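Local structure of proto-oncogene vav (6NFA) at residues R221-L226 / R383-Q388. The protein probably acts as a guanine nucleotide exchange factor for Rho-family GTPases, through a RhoGEF domain followed by PH and C1 domains. Numbering follows the deposited sequence.
Sequences RDNETL and RGTFYQ. With 9K1 ((2S)-2-{[3-(4-methylphenyl)imidazo[1,2-a]pyrazin-8-yl]amino}-3-(pyridin-3-yl)propan-1-ol), chain D.
D222 reaches from the helix into the loop at T385 and F386, where one carboxylate oxygen, OD2, accepts two successive backbone N-H groups. T385 N lies 2.9 Å from D222 OD2 and uses the lone pair directed away from OD1, with the bond bent to 136°. F386 N, 3.1 Å from the same D222 OD2, comes instead from above the carboxylate plane, 46° out of it. A water donates to D222 OD2 and to R383 O, while D222 OD1 forms a salt bridge with R248. With an alanine in place of D222, the two loop N-H groups are likely to lose their shared acceptor and R248 its carboxylate mate. A second polar link crosses beside it: T385 OG1 donates to N223 OD1 at 3.1 Å, approaching nearly in line with the C=O. Helix 196-235 begins within the RhoGEF (DH) domain, and the loop before strand 389-392 belongs to the zinc-binding C1 domain, so these bonds fasten the C1 loop to that long helix. G384 combines a positive phi with an extended psi, a backbone shape that calls for glycine. G384 N donates to 9K1 N7, 3.1 Å away, placing the bound imidazopyrazine beside this contact. Q388 NE2 donates to G384 O, and its OE1 accepts from F369 N. Apolar contact centres on F386, whose CG stands anti to the backbone N (chi1 -176°), carrying the ring along the helix. L226 CD2 meets F386 CD1 at 3.8 Å and T225 CG2 meets F386 CE2 at 3.8 Å, both obliquely to the ring; Y387 CD2 covers one face over its centre.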
# COMPACT_ATOMS: atom_id res chain seq x y z
N ARG A 221 -3.05 -0.69 1.26
CA ARG A 221 -3.10 0.24 2.39
C ARG A 221 -3.20 1.71 1.93
O ARG A 221 -4.05 2.43 2.45
CB ARG A 221 -1.93 -0.00 3.35
CG ARG A 221 -2.08 0.67 4.70
CD ARG A 221 -0.72 1.10 5.27
NE ARG A 221 0.02 -0.02 5.86
CZ ARG A 221 1.33 -0.01 6.11
NH1 ARG A 221 2.07 1.05 5.80
NH2 ARG A 221 1.91 -1.06 6.66
N ASP A 222 -2.40 2.14 0.93
CA ASP A 222 -2.45 3.51 0.43
C ASP A 222 -3.78 3.87 -0.25
O ASP A 222 -4.27 4.99 -0.08
CB ASP A 222 -1.27 3.82 -0.49
CG ASP A 222 0.08 3.98 0.20
OD1 ASP A 222 0.13 3.85 1.46
OD2 ASP A 222 1.09 4.20 -0.51
N ASN A 223 -4.35 2.91 -1.02
CA ASN A 223 -5.64 3.09 -1.69
C ASN A 223 -6.77 3.23 -0.69
O ASN A 223 -7.63 4.09 -0.89
CB ASN A 223 -5.88 1.98 -2.71
CG ASN A 223 -5.13 2.18 -4.01
OD1 ASN A 223 -4.16 2.97 -4.12
ND2 ASN A 223 -5.60 1.52 -5.07
N GLU A 224 -6.72 2.50 0.42
CA GLU A 224 -7.70 2.64 1.50
C GLU A 224 -7.59 4.02 2.17
O GLU A 224 -8.62 4.61 2.51
CB GLU A 224 -7.58 1.49 2.53
CG GLU A 224 -8.21 0.18 2.05
CD GLU A 224 -7.70 -1.12 2.66
OE1 GLU A 224 -6.77 -1.08 3.50
OE2 GLU A 224 -8.23 -2.19 2.28
N THR A 225 -6.36 4.57 2.31
CA THR A 225 -6.11 5.91 2.85
C THR A 225 -6.70 6.95 1.91
O THR A 225 -7.38 7.87 2.35
CB THR A 225 -4.60 6.12 3.08
OG1 THR A 225 -4.16 5.25 4.12
CG2 THR A 225 -4.24 7.55 3.45
N LEU A 226 -6.48 6.78 0.59
CA LEU A 226 -7.03 7.67 -0.42
C LEU A 226 -8.57 7.66 -0.42
O LEU A 226 -9.19 8.70 -0.67
CB LEU A 226 -6.43 7.40 -1.80
CG LEU A 226 -5.03 8.04 -1.99
CD1 LEU A 226 -4.13 7.20 -2.90
CD2 LEU A 226 -5.13 9.49 -2.46
N ARG A 383 7.77 2.15 -2.12
CA ARG A 383 6.54 1.37 -2.28
C ARG A 383 5.27 2.15 -2.02
O ARG A 383 5.24 3.00 -1.12
CB ARG A 383 6.57 0.14 -1.36
CG ARG A 383 7.75 -0.79 -1.55
CD ARG A 383 7.76 -1.78 -0.41
NE ARG A 383 8.90 -2.68 -0.47
CZ ARG A 383 9.36 -3.37 0.57
NH1 ARG A 383 8.79 -3.24 1.76
NH2 ARG A 383 10.40 -4.18 0.43
N GLY A 384 4.21 1.79 -2.74
CA GLY A 384 2.90 2.41 -2.57
C GLY A 384 2.57 3.48 -3.58
O GLY A 384 3.36 3.76 -4.50
N THR A 385 1.39 4.09 -3.40
CA THR A 385 0.79 5.08 -4.30
C THR A 385 0.56 6.46 -3.67
O THR A 385 0.07 7.36 -4.35
CB THR A 385 -0.57 4.52 -4.79
OG1 THR A 385 -1.35 4.17 -3.65
CG2 THR A 385 -0.42 3.31 -5.68
N PHE A 386 0.89 6.63 -2.38
CA PHE A 386 0.63 7.87 -1.65
C PHE A 386 1.66 8.06 -0.54
O PHE A 386 1.81 7.16 0.28
CB PHE A 386 -0.79 7.78 -1.03
CG PHE A 386 -1.29 9.00 -0.30
CD1 PHE A 386 -1.69 10.14 -1.01
CD2 PHE A 386 -1.44 8.99 1.08
CE1 PHE A 386 -2.18 11.26 -0.34
CE2 PHE A 386 -1.96 10.10 1.75
CZ PHE A 386 -2.33 11.23 1.04
N TYR A 387 2.35 9.24 -0.51
CA TYR A 387 3.38 9.66 0.46
C TYR A 387 4.35 8.56 0.85
O TYR A 387 4.55 8.28 2.02
CB TYR A 387 2.76 10.33 1.70
CG TYR A 387 2.38 11.77 1.42
CD1 TYR A 387 3.34 12.78 1.44
CD2 TYR A 387 1.07 12.12 1.11
CE1 TYR A 387 3.00 14.10 1.17
CE2 TYR A 387 0.72 13.44 0.83
CZ TYR A 387 1.69 14.43 0.86
OH TYR A 387 1.37 15.74 0.56
N GLN A 388 4.94 7.94 -0.16
CA GLN A 388 5.83 6.79 -0.08
C GLN A 388 7.17 7.06 0.61
O GLN A 388 7.79 6.12 1.12
CB GLN A 388 6.05 6.24 -1.50
CG GLN A 388 4.75 6.03 -2.28
CD GLN A 388 4.45 7.14 -3.26
OE1 GLN A 388 4.73 8.30 -3.01
NE2 GLN A 388 3.78 6.82 -4.36
C1 9K1 D . 4.96 0.47 -6.63
C3 9K1 D . 5.21 -0.84 -8.54
C12 9K1 D . 5.36 4.16 -7.40
C13 9K1 D . 6.26 5.12 -6.57
C15 9K1 D . 3.95 4.76 -7.74
C16 9K1 D . 5.27 -3.86 -7.15
C17 9K1 D . 5.10 -5.25 -7.23
C18 9K1 D . 3.93 -5.87 -6.74
C19 9K1 D . 2.92 -5.09 -6.14
C20 9K1 D . 3.06 -3.69 -6.09
C21 9K1 D . 3.80 -7.39 -6.82
C22 9K1 D . 3.08 3.73 -8.49
C23 9K1 D . 3.11 3.64 -9.90
C25 9K1 D . 1.61 1.79 -9.88
C26 9K1 D . 1.54 1.82 -8.47
C27 9K1 D . 2.29 2.79 -7.78
N2 9K1 D . 4.89 -0.68 -7.27
C4 9K1 D . 5.65 0.23 -9.23
N5 9K1 D . 5.70 1.53 -8.57
C6 9K1 D . 5.38 1.71 -7.33
N7 9K1 D . 4.61 0.34 -5.44
C8 9K1 D . 4.26 -1.03 -5.17
C9 9K1 D . 4.42 -1.58 -6.41
C10 9K1 D . 4.23 -3.07 -6.61
N11 9K1 D . 5.34 2.87 -6.70
O14 9K1 D . 7.62 4.62 -6.55
N24 9K1 D . 2.40 2.68 -10.55
O HOH W 1 3.51 4.03 0.70